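Local coordinates for protein CCMAN5 (Cellulosimicrobium cellulans, PDB 2XSG) that probably hydrolyses mannosidic bonds as a calcium-binding glycoside hydrolase of family 92, an enzyme that enables mannose-6-phosphate modification of yeast-produced lysosomal enzymes, at residues R408-A418 with Q460-I471; Y701-D712 with T740-M751. One frame throughout, in Å; residues are numbered along the deposited sequence.

In the fold
Interaction 1 comes first along the chain and closes before interaction 2 opens. It joins helix 409-418 to helix 455-474. Interaction 2 pairs strand 706-712 with strand 746-752 in a mixed sheet that also holds strands 293-296, 696-700, 720-726 and 729-730. The two centres lie about 28 Å apart. Their nearest atoms are about 10 Å apart, so the contacts do not touch. The Q460 side chain of interaction 1 lies about 12 Å from the bound calcium. The two contacts fall in different ranges of the family 92 catalytic domain. Helix 368-387 is a common neighbour: S409 packs on it from interaction 1, and Y701 and V742 from interaction 2.

Interaction 1. Residues R408-A418 with Q460-I471; sequences RSSVVVADAIA and QRGYDQYGLSVI
R408 grips D464 side-on with two nitrogens. NE gives a nearly straight bond to D464 OD1 (2.8 Å, 171°), from above the carboxylate plane. NH2 reaches OD2 on its syn side, tilted from the carboxylate plane, completing the salt bridge. Bends at chi2 and chi3 turn the guanidinium here. Its NH1 meets Q460 OE1 at 2.6 Å, on a lone pair in the amide plane; the two flat groups stand almost perpendicular. W354 NE1 also bonds to Q460 OE1. S410 OG donates to D464 O at 2.8 Å, an oxygen already bonded by L468 N.

Two waters bridge the backbone nitrogens of R408 and S410 to the D464 carboxylate, the second weakly. G467 lets the backbones close in: its CA lies 4.3 Å from V411 CA, and a CB here would clash with S410 O. Knobs-into-holes packing follows, with S410 among D464, G467, L468 and I471, and I471 among S410, V413, A414 and I417. A414 CB touches V470 CB at 3.6 Å.

The helix axes cross at 38°, a buried, closely packed pair in the helical part of the family 92 catalytic domain. Helices 353-366 and 368-387 pack against 408-418, while 427-438 and 478-495 pack against 460-471.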
# COMPACT_ATOMS: atom_id res chain seq x y z
N ARG A 408 -10.88 3.63 -9.46
CA ARG A 408 -9.80 4.53 -9.90
C ARG A 408 -8.80 3.84 -10.82
O ARG A 408 -7.84 4.48 -11.26
CB ARG A 408 -9.05 5.22 -8.74
CG ARG A 408 -9.89 5.93 -7.67
CD ARG A 408 -10.74 7.09 -8.19
NE ARG A 408 -12.08 6.65 -8.59
CZ ARG A 408 -13.11 6.47 -7.76
NH1 ARG A 408 -12.97 6.68 -6.45
NH2 ARG A 408 -14.28 6.06 -8.24
N SER A 409 -9.00 2.55 -11.12
CA SER A 409 -8.13 1.85 -12.09
C SER A 409 -8.00 2.62 -13.42
O SER A 409 -6.93 2.63 -14.02
CB SER A 409 -8.64 0.43 -12.39
OG SER A 409 -8.46 -0.44 -11.29
N SER A 410 -9.09 3.25 -13.87
CA SER A 410 -9.05 4.02 -15.15
C SER A 410 -8.03 5.15 -15.10
O SER A 410 -7.43 5.52 -16.12
CB SER A 410 -10.44 4.57 -15.52
OG SER A 410 -10.82 5.66 -14.67
N VAL A 411 -7.83 5.69 -13.90
CA VAL A 411 -6.90 6.80 -13.68
C VAL A 411 -5.48 6.28 -13.76
O VAL A 411 -4.62 6.91 -14.37
CB VAL A 411 -7.17 7.48 -12.31
CG1 VAL A 411 -6.12 8.57 -12.01
CG2 VAL A 411 -8.61 8.08 -12.30
N VAL A 412 -5.25 5.11 -13.16
CA VAL A 412 -3.93 4.48 -13.16
C VAL A 412 -3.48 4.09 -14.58
O VAL A 412 -2.31 4.31 -14.96
CB VAL A 412 -3.90 3.23 -12.23
CG1 VAL A 412 -2.52 2.59 -12.23
CG2 VAL A 412 -4.33 3.60 -10.78
N VAL A 413 -4.40 3.52 -15.36
CA VAL A 413 -4.09 3.16 -16.75
C VAL A 413 -3.77 4.43 -17.53
O VAL A 413 -2.79 4.49 -18.29
CB VAL A 413 -5.26 2.37 -17.45
CG1 VAL A 413 -4.91 2.09 -18.92
CG2 VAL A 413 -5.53 1.05 -16.74
N ALA A 414 -4.59 5.45 -17.33
CA ALA A 414 -4.41 6.75 -17.98
C ALA A 414 -3.08 7.39 -17.59
O ALA A 414 -2.50 8.13 -18.38
CB ALA A 414 -5.56 7.67 -17.61
N ASP A 415 -2.61 7.10 -16.38
CA ASP A 415 -1.33 7.60 -15.87
C ASP A 415 -0.17 7.12 -16.75
O ASP A 415 0.69 7.92 -17.12
CB ASP A 415 -1.11 7.15 -14.41
CG ASP A 415 0.03 7.88 -13.73
OD1 ASP A 415 -0.22 8.97 -13.17
OD2 ASP A 415 1.17 7.37 -13.75
N ALA A 416 -0.17 5.84 -17.08
CA ALA A 416 0.85 5.27 -17.99
C ALA A 416 0.71 5.81 -19.41
O ALA A 416 1.70 6.17 -20.06
CB ALA A 416 0.78 3.76 -17.99
N ILE A 417 -0.52 5.92 -19.90
CA ILE A 417 -0.72 6.49 -21.23
C ILE A 417 -0.24 7.94 -21.29
O ILE A 417 0.50 8.31 -22.18
CB ILE A 417 -2.18 6.35 -21.73
CG1 ILE A 417 -2.59 4.87 -21.82
CG2 ILE A 417 -2.34 7.06 -23.09
CD1 ILE A 417 -4.11 4.62 -21.99
N ALA A 418 -0.65 8.77 -20.33
CA ALA A 418 -0.22 10.18 -20.34
C ALA A 418 1.30 10.28 -20.27
O ALA A 418 1.90 11.19 -20.86
CB ALA A 418 -0.88 10.96 -19.21
N GLN A 460 -15.95 11.69 -7.80
CA GLN A 460 -15.24 10.45 -8.08
C GLN A 460 -15.42 9.99 -9.52
O GLN A 460 -14.45 9.63 -10.16
CB GLN A 460 -15.66 9.35 -7.10
CG GLN A 460 -14.97 9.52 -5.74
CD GLN A 460 -15.35 8.43 -4.77
OE1 GLN A 460 -14.86 7.32 -4.86
NE2 GLN A 460 -16.24 8.74 -3.84
N ARG A 461 -16.66 10.01 -10.02
CA ARG A 461 -16.93 9.68 -11.40
C ARG A 461 -16.22 10.68 -12.33
O ARG A 461 -15.78 10.32 -13.43
CB ARG A 461 -18.44 9.65 -11.67
CG ARG A 461 -18.84 9.39 -13.12
CD ARG A 461 -20.24 8.81 -13.22
NE ARG A 461 -20.27 7.45 -12.67
CZ ARG A 461 -21.35 6.82 -12.22
NH1 ARG A 461 -22.54 7.41 -12.26
NH2 ARG A 461 -21.24 5.60 -11.72
N GLY A 462 -16.13 11.92 -11.90
CA GLY A 462 -15.47 12.95 -12.69
C GLY A 462 -14.04 12.55 -12.97
O GLY A 462 -13.59 12.58 -14.12
N TYR A 463 -13.31 12.15 -11.92
CA TYR A 463 -11.93 11.72 -12.08
C TYR A 463 -11.84 10.41 -12.89
O TYR A 463 -10.97 10.26 -13.75
CB TYR A 463 -11.25 11.59 -10.72
CG TYR A 463 -9.77 11.90 -10.70
CD1 TYR A 463 -8.96 11.65 -11.82
CD2 TYR A 463 -9.16 12.42 -9.56
CE1 TYR A 463 -7.59 11.94 -11.81
CE2 TYR A 463 -7.78 12.70 -9.54
CZ TYR A 463 -7.01 12.45 -10.67
OH TYR A 463 -5.65 12.72 -10.67
N ASP A 464 -12.73 9.46 -12.62
CA ASP A 464 -12.79 8.22 -13.40
C ASP A 464 -12.98 8.48 -14.88
O ASP A 464 -12.32 7.84 -15.70
CB ASP A 464 -13.94 7.33 -12.93
CG ASP A 464 -13.61 6.57 -11.66
OD1 ASP A 464 -12.40 6.40 -11.35
OD2 ASP A 464 -14.56 6.13 -10.99
N GLN A 465 -13.88 9.41 -15.20
CA GLN A 465 -14.19 9.74 -16.59
C GLN A 465 -13.04 10.48 -17.28
O GLN A 465 -12.75 10.21 -18.46
CB GLN A 465 -15.50 10.52 -16.70
CG GLN A 465 -16.74 9.70 -16.38
CD GLN A 465 -18.01 10.55 -16.45
OE1 GLN A 465 -18.00 11.69 -16.02
NE2 GLN A 465 -19.08 10.00 -17.01
N TYR A 466 -12.38 11.38 -16.55
CA TYR A 466 -11.14 11.93 -17.06
C TYR A 466 -10.17 10.79 -17.47
O TYR A 466 -9.63 10.80 -18.57
CB TYR A 466 -10.44 12.92 -16.09
CG TYR A 466 -9.00 13.17 -16.51
CD1 TYR A 466 -8.71 13.96 -17.63
CD2 TYR A 466 -7.94 12.54 -15.85
CE1 TYR A 466 -7.38 14.15 -18.06
CE2 TYR A 466 -6.62 12.71 -16.27
CZ TYR A 466 -6.35 13.51 -17.36
OH TYR A 466 -5.05 13.68 -17.76
N GLY A 467 -9.97 9.82 -16.59
CA GLY A 467 -9.05 8.70 -16.87
C GLY A 467 -9.48 7.86 -18.06
O GLY A 467 -8.67 7.54 -18.93
N LEU A 468 -10.75 7.50 -18.10
CA LEU A 468 -11.31 6.79 -19.23
C LEU A 468 -11.11 7.58 -20.53
O LEU A 468 -10.82 6.99 -21.60
CB LEU A 468 -12.78 6.55 -18.98
CG LEU A 468 -13.45 5.21 -19.19
CD1 LEU A 468 -12.61 4.01 -18.77
CD2 LEU A 468 -14.77 5.26 -18.39
N SER A 469 -11.24 8.90 -20.45
CA SER A 469 -11.09 9.74 -21.64
C SER A 469 -9.70 9.59 -22.28
O SER A 469 -9.57 9.54 -23.50
CB SER A 469 -11.41 11.21 -21.33
OG SER A 469 -10.28 11.89 -20.83
N VAL A 470 -8.66 9.53 -21.44
CA VAL A 470 -7.28 9.30 -21.89
C VAL A 470 -7.16 7.94 -22.59
O VAL A 470 -6.60 7.83 -23.69
CB VAL A 470 -6.29 9.43 -20.71
CG1 VAL A 470 -4.87 9.00 -21.10
CG2 VAL A 470 -6.28 10.86 -20.15
N ILE A 471 -7.72 6.90 -21.96
CA ILE A 471 -7.76 5.56 -22.57
C ILE A 471 -8.57 5.54 -23.88
O ILE A 471 -8.19 4.86 -24.85
CB ILE A 471 -8.32 4.50 -21.59
CG1 ILE A 471 -7.56 4.54 -20.25
CG2 ILE A 471 -8.26 3.10 -22.22
CD1 ILE A 471 -8.26 3.77 -19.08
O HOH W 1 -13.75 3.52 -10.54
O HOH W 2 -11.69 3.84 -12.69

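Interaction 2. Residues Y701-D712 with T740-M751; sequences YDDGSAFTVTAD and TVVGGADLAFRM
The F707 ring takes V741 CG1 over one face, a CH-pi contact 3.8 Å from the ring centroid and 17° off its normal. L747 CD2 comes to the ring edge, 4.1 Å from F707 CZ. With chi1 at 174°, F707 CG lies opposite the backbone N, which brings one face of the ring under V741 CG1. Replacing F707 with alanine would take away the ring and is likely to leave V741 CG1 and L747 CD2 without their aromatic partner, opening a gap between them. The F749 ring has V709 CG2 at its edge, 3.7 Å from CE2. The Y701 ring meets V742 CA obliquely, and its OH touches V741 CG1 at 3.5 Å while bonding to Y365 O.

The backbones form the parallel pair of an otherwise antiparallel sheet: strand 696-700 runs antiparallel to 706-712, and 720-726 antiparallel to 746-752. Bonds alternate between the strands: T708 N to A745 O, L747 N to T708 O, T710 N to L747 O, and onward to M751 N with D712 O. The first is almost straight, at 176°. V709, A711, L747 and F749 point to one face of the sheet; T708, T710, D712, D746, A748 and R750 point to the other. On this second face T710 OG1 lies 3.3 Å from A748 CB. On the first, A711 CB meets M751 CG at 3.7 Å.

A Schellman motif ends the helix before the second strand. G744 has a positive phi, at which a CB would jam against G743 O; this alone calls for glycine. It would also be tight against A706 O. Before the first strand, Y701 to G704 make a type I turn. D703 OD1 accepts from S705 N, an Asx turn, and also from S705 OG.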
# COMPACT_ATOMS: atom_id res chain seq x y z
N TYR A 701 18.40 4.53 -13.20
CA TYR A 701 17.55 3.68 -14.03
C TYR A 701 18.30 2.46 -14.57
O TYR A 701 19.53 2.39 -14.48
CB TYR A 701 16.88 4.52 -15.13
CG TYR A 701 16.06 5.62 -14.49
CD1 TYR A 701 14.94 5.31 -13.73
CD2 TYR A 701 16.47 6.96 -14.56
CE1 TYR A 701 14.21 6.30 -13.11
CE2 TYR A 701 15.74 7.96 -13.94
CZ TYR A 701 14.61 7.62 -13.22
OH TYR A 701 13.88 8.58 -12.59
N ASP A 702 17.56 1.51 -15.13
CA ASP A 702 18.14 0.22 -15.53
C ASP A 702 19.29 0.34 -16.53
O ASP A 702 20.16 -0.51 -16.55
CB ASP A 702 17.05 -0.73 -16.05
CG ASP A 702 16.04 -1.11 -14.95
OD1 ASP A 702 16.44 -1.10 -13.76
OD2 ASP A 702 14.86 -1.40 -15.26
N ASP A 703 19.29 1.39 -17.36
CA ASP A 703 20.39 1.59 -18.29
C ASP A 703 21.61 2.32 -17.71
O ASP A 703 22.61 2.53 -18.40
CB ASP A 703 19.93 2.27 -19.58
CG ASP A 703 19.33 3.66 -19.34
OD1 ASP A 703 19.42 4.21 -18.22
OD2 ASP A 703 18.75 4.18 -20.31
N GLY A 704 21.52 2.72 -16.44
CA GLY A 704 22.65 3.37 -15.78
C GLY A 704 22.61 4.89 -15.85
O GLY A 704 23.42 5.56 -15.20
N SER A 705 21.70 5.44 -16.66
CA SER A 705 21.39 6.87 -16.56
C SER A 705 20.72 7.15 -15.20
O SER A 705 20.26 6.21 -14.53
CB SER A 705 20.49 7.33 -17.71
OG SER A 705 19.15 6.91 -17.51
N ALA A 706 20.69 8.42 -14.79
CA ALA A 706 20.21 8.79 -13.45
C ALA A 706 19.53 10.14 -13.40
O ALA A 706 19.98 11.08 -14.06
CB ALA A 706 21.39 8.78 -12.46
N PHE A 707 18.44 10.25 -12.63
CA PHE A 707 17.85 11.55 -12.30
C PHE A 707 18.49 12.06 -11.02
O PHE A 707 18.58 11.34 -10.03
CB PHE A 707 16.33 11.45 -12.14
CG PHE A 707 15.68 12.73 -11.67
CD1 PHE A 707 15.52 13.81 -12.54
CD2 PHE A 707 15.23 12.85 -10.35
CE1 PHE A 707 14.90 14.99 -12.11
CE2 PHE A 707 14.62 14.03 -9.91
CZ PHE A 707 14.45 15.10 -10.79
N THR A 708 18.95 13.30 -11.03
CA THR A 708 19.58 13.83 -9.83
C THR A 708 18.87 15.10 -9.43
O THR A 708 18.80 16.05 -10.21
CB THR A 708 21.10 14.02 -10.03
OG1 THR A 708 21.64 12.85 -10.65
CG2 THR A 708 21.81 14.23 -8.70
N VAL A 709 18.32 15.10 -8.23
CA VAL A 709 17.76 16.31 -7.65
C VAL A 709 18.63 16.70 -6.46
O VAL A 709 18.84 15.89 -5.55
CB VAL A 709 16.26 16.17 -7.30
CG1 VAL A 709 15.99 15.07 -6.25
CG2 VAL A 709 15.68 17.52 -6.83
N THR A 710 19.17 17.91 -6.50
CA THR A 710 19.95 18.44 -5.38
C THR A 710 19.25 19.61 -4.69
O THR A 710 18.49 20.37 -5.31
CB THR A 710 21.37 18.90 -5.81
OG1 THR A 710 21.28 19.67 -7.01
CG2 THR A 710 22.28 17.70 -6.01
N ALA A 711 19.53 19.76 -3.40
CA ALA A 711 18.97 20.83 -2.59
C ALA A 711 20.11 21.47 -1.82
O ALA A 711 20.43 21.08 -0.68
CB ALA A 711 17.86 20.29 -1.67
N ASP A 712 20.76 22.43 -2.47
CA ASP A 712 21.98 23.00 -1.94
C ASP A 712 21.69 23.82 -0.70
O ASP A 712 20.83 24.68 -0.72
CB ASP A 712 22.68 23.82 -3.03
CG ASP A 712 23.36 22.93 -4.05
OD1 ASP A 712 22.84 22.78 -5.19
OD2 ASP A 712 24.41 22.34 -3.70
N THR A 740 11.18 14.44 -18.24
CA THR A 740 12.37 15.16 -17.79
C THR A 740 13.08 14.35 -16.72
O THR A 740 14.31 14.20 -16.75
CB THR A 740 12.00 16.56 -17.28
OG1 THR A 740 11.38 17.28 -18.35
CG2 THR A 740 13.23 17.32 -16.82
N VAL A 741 12.30 13.79 -15.81
CA VAL A 741 12.81 12.97 -14.73
C VAL A 741 13.52 11.72 -15.25
O VAL A 741 14.72 11.54 -15.01
CB VAL A 741 11.72 12.61 -13.69
CG1 VAL A 741 12.31 11.70 -12.61
CG2 VAL A 741 11.16 13.87 -13.04
N VAL A 742 12.77 10.83 -15.92
CA VAL A 742 13.36 9.55 -16.36
C VAL A 742 14.40 9.73 -17.47
O VAL A 742 15.20 8.83 -17.72
CB VAL A 742 12.30 8.48 -16.76
CG1 VAL A 742 11.43 8.15 -15.58
CG2 VAL A 742 11.47 8.95 -17.94
N GLY A 743 14.37 10.90 -18.12
CA GLY A 743 15.40 11.33 -19.06
C GLY A 743 16.77 11.58 -18.43
O GLY A 743 17.78 11.71 -19.15
N GLY A 744 16.83 11.64 -17.10
CA GLY A 744 18.11 11.73 -16.39
C GLY A 744 18.56 13.16 -16.19
O GLY A 744 19.75 13.47 -16.24
N ALA A 745 17.60 14.05 -15.95
CA ALA A 745 17.90 15.47 -15.76
C ALA A 745 18.62 15.78 -14.44
O ALA A 745 18.59 14.98 -13.49
CB ALA A 745 16.62 16.29 -15.87
N ASP A 746 19.29 16.94 -14.40
CA ASP A 746 19.87 17.48 -13.18
C ASP A 746 19.01 18.64 -12.71
O ASP A 746 19.08 19.73 -13.28
CB ASP A 746 21.30 17.99 -13.41
CG ASP A 746 22.28 16.88 -13.70
OD1 ASP A 746 22.81 16.85 -14.82
OD2 ASP A 746 22.53 16.05 -12.81
N LEU A 747 18.21 18.40 -11.68
CA LEU A 747 17.38 19.45 -11.09
C LEU A 747 18.06 19.90 -9.80
O LEU A 747 18.17 19.14 -8.84
CB LEU A 747 15.97 18.93 -10.83
CG LEU A 747 14.89 19.83 -10.20
CD1 LEU A 747 14.52 20.97 -11.14
CD2 LEU A 747 13.66 19.01 -9.87
N ALA A 748 18.54 21.14 -9.80
CA ALA A 748 19.31 21.67 -8.69
C ALA A 748 18.59 22.82 -8.01
O ALA A 748 18.37 23.86 -8.62
CB ALA A 748 20.68 22.12 -9.16
N PHE A 749 18.25 22.64 -6.74
CA PHE A 749 17.63 23.72 -5.98
C PHE A 749 18.62 24.42 -5.04
O PHE A 749 19.53 23.79 -4.53
CB PHE A 749 16.45 23.19 -5.17
CG PHE A 749 15.33 22.66 -6.01
CD1 PHE A 749 14.52 23.54 -6.74
CD2 PHE A 749 15.08 21.30 -6.08
CE1 PHE A 749 13.48 23.05 -7.52
CE2 PHE A 749 14.06 20.81 -6.87
CZ PHE A 749 13.25 21.68 -7.59
N ARG A 750 18.42 25.72 -4.84
CA ARG A 750 19.14 26.47 -3.80
C ARG A 750 18.14 26.71 -2.67
O ARG A 750 17.10 27.34 -2.88
CB ARG A 750 19.68 27.79 -4.38
CG ARG A 750 20.63 28.59 -3.46
CD ARG A 750 21.11 29.91 -4.14
NE ARG A 750 21.71 29.66 -5.46
CZ ARG A 750 22.15 30.59 -6.31
NH1 ARG A 750 22.09 31.89 -6.01
NH2 ARG A 750 22.67 30.22 -7.48
N MET A 751 18.44 26.19 -1.48
CA MET A 751 17.51 26.26 -0.34
C MET A 751 17.88 27.38 0.62
O MET A 751 19.03 27.81 0.67
CB MET A 751 17.49 24.94 0.40
CG MET A 751 17.29 23.73 -0.49
SD MET A 751 15.73 23.78 -1.41
CE MET A 751 14.50 23.45 -0.16
O HOH W 3 17.57 8.63 -18.56
O HOH W 4 21.71 12.27 -15.23
O HOH W 5 21.46 13.63 -13.47